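Local coordinates for telomere length regulator taz1 (Schizosaccharomyces pombe, PDB 4ZMK), which binds double-stranded telomeric DNA, regulates telomere length and function, and pairs with a second copy of itself through the dimerization domain described here, at residues Gly25-Ala30 against His55-Ser60; Asp32-Leu37 against Arg51-Thr56. One frame throughout, in Å; residues are numbered along the deposited sequence. Where two conformers were deposited one is given.

Contact 1: residues Gly25-Ala30 against His55-Ser60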
# COMPACT_ATOMS: atom_id res chain seq x y z
N GLY A 25 -0.76 -10.03 -2.40
CA GLY A 25 0.27 -10.58 -1.55
C GLY A 25 1.54 -9.76 -1.57
O GLY A 25 2.19 -9.62 -0.55
N LEU A 26 1.89 -9.23 -2.73
CA LEU A 26 3.10 -8.42 -2.86
C LEU A 26 2.91 -7.06 -2.19
O LEU A 26 3.83 -6.55 -1.55
CB LEU A 26 3.47 -8.24 -4.34
CG LEU A 26 3.91 -9.50 -5.09
CD1 LEU A 26 4.14 -9.21 -6.56
CD2 LEU A 26 5.15 -10.09 -4.48
N VAL A 27 1.72 -6.47 -2.33
CA VAL A 27 1.43 -5.17 -1.73
C VAL A 27 1.39 -5.29 -0.21
O VAL A 27 2.02 -4.50 0.49
CB VAL A 27 0.11 -4.61 -2.27
CG1 VAL A 27 -0.17 -3.26 -1.67
CG2 VAL A 27 0.19 -4.50 -3.78
N SER A 28 0.65 -6.27 0.28
CA SER A 28 0.58 -6.58 1.71
C SER A 28 1.97 -6.69 2.33
O SER A 28 2.24 -6.13 3.38
CB SER A 28 -0.20 -7.88 1.92
OG SER A 28 -0.35 -8.19 3.29
N SER A 29 2.83 -7.46 1.67
CA SER A 29 4.20 -7.67 2.12
C SER A 29 4.96 -6.35 2.19
O SER A 29 5.68 -6.09 3.16
CB SER A 29 4.91 -8.66 1.19
OG SER A 29 6.24 -8.87 1.59
N ALA A 30 4.81 -5.53 1.16
CA ALA A 30 5.46 -4.23 1.10
C ALA A 30 4.95 -3.31 2.21
O ALA A 30 5.74 -2.67 2.91
CB ALA A 30 5.27 -3.59 -0.27
N HIS A 55 6.01 5.56 -1.63
CA HIS A 55 6.00 6.21 -2.93
C HIS A 55 6.31 5.26 -4.07
O HIS A 55 5.69 5.32 -5.13
CB HIS A 55 7.02 7.35 -2.93
CG HIS A 55 6.96 8.21 -4.14
ND1 HIS A 55 7.95 8.20 -5.10
CD2 HIS A 55 6.03 9.09 -4.56
CE1 HIS A 55 7.63 9.05 -6.06
NE2 HIS A 55 6.47 9.61 -5.76
N THR A 56 7.29 4.40 -3.86
CA THR A 56 7.68 3.42 -4.86
C THR A 56 6.54 2.43 -5.11
O THR A 56 6.25 2.09 -6.25
CB THR A 56 8.95 2.67 -4.40
OG1 THR A 56 10.02 3.62 -4.26
CG2 THR A 56 9.36 1.56 -5.38
N LEU A 57 5.90 1.99 -4.04
CA LEU A 57 4.78 1.08 -4.13
C LEU A 57 3.60 1.73 -4.86
O LEU A 57 3.00 1.12 -5.75
CB LEU A 57 4.38 0.62 -2.74
CG LEU A 57 3.22 -0.36 -2.60
CD1 LEU A 57 3.55 -1.65 -3.26
CD2 LEU A 57 2.94 -0.60 -1.13
N SER A 58 3.29 2.96 -4.50
CA SER A 58 2.19 3.70 -5.13
C SER A 58 2.43 3.82 -6.64
O SER A 58 1.56 3.57 -7.46
CB SER A 58 2.05 5.07 -4.49
OG SER A 58 0.90 5.74 -4.95
N LYS A 59 3.65 4.19 -7.00
CA LYS A 59 4.03 4.39 -8.38
C LYS A 59 3.92 3.08 -9.16
O LYS A 59 3.54 3.07 -10.33
CB LYS A 59 5.45 4.97 -8.42
CG LYS A 59 6.02 5.23 -9.78
CD LYS A 59 7.48 5.65 -9.69
CE LYS A 59 8.18 5.45 -11.03
NZ LYS A 59 9.67 5.52 -10.95
N SER A 60 4.20 1.96 -8.48
CA SER A 60 4.15 0.67 -9.15
C SER A 60 2.71 0.19 -9.33
O SER A 60 2.40 -0.49 -10.30
CB SER A 60 4.96 -0.38 -8.38
OG SER A 60 4.22 -0.95 -7.32

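Contact 2: residues Asp32-Leu37 against Arg51-Thr56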
# COMPACT_ATOMS: atom_id res chain seq x y z
N ASP A 32 3.65 -4.21 5.07
CA ASP A 32 4.10 -4.72 6.36
C ASP A 32 5.54 -4.28 6.67
O ASP A 32 5.89 -4.07 7.83
CB ASP A 32 4.01 -6.25 6.40
CG ASP A 32 2.58 -6.76 6.43
OD1 ASP A 32 1.66 -5.94 6.59
OD2 ASP A 32 2.38 -8.00 6.30
N LYS A 33 6.37 -4.17 5.64
CA LYS A 33 7.72 -3.67 5.80
C LYS A 33 7.72 -2.17 6.14
O LYS A 33 8.55 -1.71 6.91
CB LYS A 33 8.54 -3.95 4.54
CG LYS A 33 8.66 -5.44 4.24
CD LYS A 33 9.39 -5.72 2.94
CE LYS A 33 9.63 -7.22 2.75
NZ LYS A 33 10.41 -7.51 1.51
N ILE A 34 6.78 -1.43 5.57
CA ILE A 34 6.57 -0.02 5.92
C ILE A 34 6.11 0.13 7.37
O ILE A 34 6.62 0.96 8.11
CB ILE A 34 5.54 0.64 4.97
CG1 ILE A 34 6.12 0.76 3.57
CG2 ILE A 34 5.10 2.01 5.47
CD1 ILE A 34 5.08 1.14 2.54
N THR A 35 5.13 -0.68 7.76
CA THR A 35 4.67 -0.72 9.15
C THR A 35 5.82 -1.02 10.10
O THR A 35 5.96 -0.39 11.15
CB THR A 35 3.57 -1.78 9.34
OG1 THR A 35 2.47 -1.47 8.49
CG2 THR A 35 3.07 -1.79 10.77
N GLY A 36 6.66 -1.97 9.72
CA GLY A 36 7.80 -2.35 10.54
C GLY A 36 8.77 -1.20 10.73
O GLY A 36 9.22 -0.96 11.84
N LEU A 37 9.10 -0.52 9.64
CA LEU A 37 9.98 0.64 9.73
C LEU A 37 9.40 1.67 10.70
O LEU A 37 10.08 2.13 11.60
CB LEU A 37 10.21 1.27 8.36
CG LEU A 37 11.18 0.52 7.45
CD1 LEU A 37 11.61 1.40 6.29
CD2 LEU A 37 12.39 0.08 8.23
N ARG A 51 9.00 6.46 3.56
CA ARG A 51 8.41 7.31 2.54
C ARG A 51 8.83 6.88 1.13
O ARG A 51 8.02 6.92 0.21
CB ARG A 51 8.79 8.77 2.79
CG ARG A 51 8.23 9.73 1.76
CD ARG A 51 8.91 11.09 1.86
NE ARG A 51 10.36 10.97 2.01
CZ ARG A 51 11.19 10.66 1.03
NH1 ARG A 51 10.71 10.43 -0.19
NH2 ARG A 51 12.49 10.57 1.26
N ASP A 52 10.09 6.48 0.96
CA ASP A 52 10.52 5.94 -0.33
C ASP A 52 9.78 4.66 -0.66
O ASP A 52 9.35 4.46 -1.79
CB ASP A 52 12.04 5.67 -0.35
CG ASP A 52 12.86 6.95 -0.40
OD1 ASP A 52 12.29 8.04 -0.57
OD2 ASP A 52 14.10 6.86 -0.27
N PHE A 53 9.64 3.78 0.33
CA PHE A 53 8.88 2.54 0.15
C PHE A 53 7.44 2.83 -0.31
O PHE A 53 6.96 2.25 -1.28
CB PHE A 53 8.84 1.72 1.45
CG PHE A 53 10.12 0.98 1.76
CD1 PHE A 53 10.25 0.27 2.94
CD2 PHE A 53 11.18 0.99 0.87
CE1 PHE A 53 11.42 -0.41 3.23
CE2 PHE A 53 12.35 0.31 1.16
CZ PHE A 53 12.48 -0.39 2.34
N SER A 54 6.76 3.72 0.40
CA SER A 54 5.36 4.05 0.13
C SER A 54 5.17 4.60 -1.28
O SER A 54 4.29 4.17 -2.01
CB SER A 54 4.86 5.05 1.16
OG SER A 54 3.48 5.34 0.97
N HIS A 55 6.01 5.56 -1.63
CA HIS A 55 6.00 6.21 -2.93
C HIS A 55 6.31 5.26 -4.07
O HIS A 55 5.69 5.32 -5.13
CB HIS A 55 7.02 7.35 -2.93
CG HIS A 55 6.96 8.21 -4.14
ND1 HIS A 55 7.95 8.20 -5.10
CD2 HIS A 55 6.03 9.09 -4.56
CE1 HIS A 55 7.63 9.05 -6.06
NE2 HIS A 55 6.47 9.61 -5.76
N THR A 56 7.29 4.40 -3.86
CA THR A 56 7.68 3.42 -4.86
C THR A 56 6.54 2.43 -5.11
O THR A 56 6.25 2.09 -6.25
CB THR A 56 8.95 2.67 -4.40
OG1 THR A 56 10.02 3.62 -4.26
CG2 THR A 56 9.36 1.56 -5.38

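Contact 1: residues Gly25-Ala30 against His55-Ser60
No flat side chain takes part in the meeting of V27 and A30 with L57, which is made of methyl groups alone. The fork of L57 points at helix 20-40. With CG anti to the backbone N (chi1 -180°), its two methyls are held out toward the neighbouring helix. A30 CB sits before both prongs, 3.9 Å from L57 CD2 and 4.0 Å from L57 CD1, so that the short side chain faces the open end of the fork. One turn earlier, V27 CG1 lies 4.1 Å from L57 CD2, and the V27 and L57 side chains cross at about a right angle. A30 and L57 are also the pair whose CA atoms lie nearest, at 7.5 Å. Around them, V27 also touches I13 and L57 touches L10, both in the loop before helix 20-40, while L31 of the second subunit packs on L57 and L61 of that subunit on V27. This is an apolar contact in the middle of the antiparallel hairpin of helices 20-40 and 44-70 within the dimerization domain. No hydrogen bond joins the two segments, and all three touching residues are buried; their cohesion is therefore hydrophobic and van der Waals in kind, without a polar bond to fix direction.

Contact 2: residues Asp32-Leu37 against Arg51-Thr56
The helical segments carrying I34 and F53 run antiparallel, their axes 9.7 Å apart at closest approach with a signed crossing angle of -160°, and the I34 and F53 CA atoms come within 6.7 Å. I34 reaches across with its longer branch: CG1 stands 3.6 Å from F53 CB and also lies at the edge of the phenyl ring, near its plane. The two side chains slide past each other in opposite directions, which takes I34 CD1 beyond F53 to the backbone of the next residue, 3.7 Å from S54 N. One turn further along helix 20-40, L37 meets the ring by another path. L37 CD1 comes obliquely to the ring carbons, 3.6 Å from F53 CE1 and 3.8 Å from F53 CD1, and the L37 side chain crosses that of F53 at about a right angle. For F53 the first torsion (chi1 -76°) sets CG beside the backbone N and anti to the carbonyl carbon, turning the ring to the L37 side while CB remains against I34. Behind this interface, D52 O accepts two bonds from T56, one from the backbone N at 2.9 Å and one from T56 OG1 at 2.7 Å; they arrive from opposite faces of the carbonyl plane. The polar end of S54 serves the dimer: its OG is hydrogen-bonded to T35 OG1 of the second subunit, and T35 OG1 of this chain bonds in turn to S54 OG of that subunit. S4 of helix 3-7 and L8 of the following loop touch F53, so the ring lies between the antiparallel hairpin of helices 20-40 and 44-70 and the N-terminal part of the chain.

Overall arrangement
Contacts 1 and 2 are successive levels of one antiparallel helical hairpin, with centres 8 Å apart. Both join helix 20-40 to helix 44-70: as the first helix advances from 25-30 to 32-37, the second is met in reverse, at 55-60 and then 51-56, with H55 and T56 shared. The centre of contact 1 lies about 2 Å from the centre of the chain, that of contact 2 about 7 Å. Contact 1 is wholly aliphatic, whereas contact 2 adds a phenyl ring to its aliphatic groups. S58 OG, from 55-60, is hydrogen-bonded to D32 OD1 of the second subunit, consistent with the two long helices of each subunit packing together in the dimer.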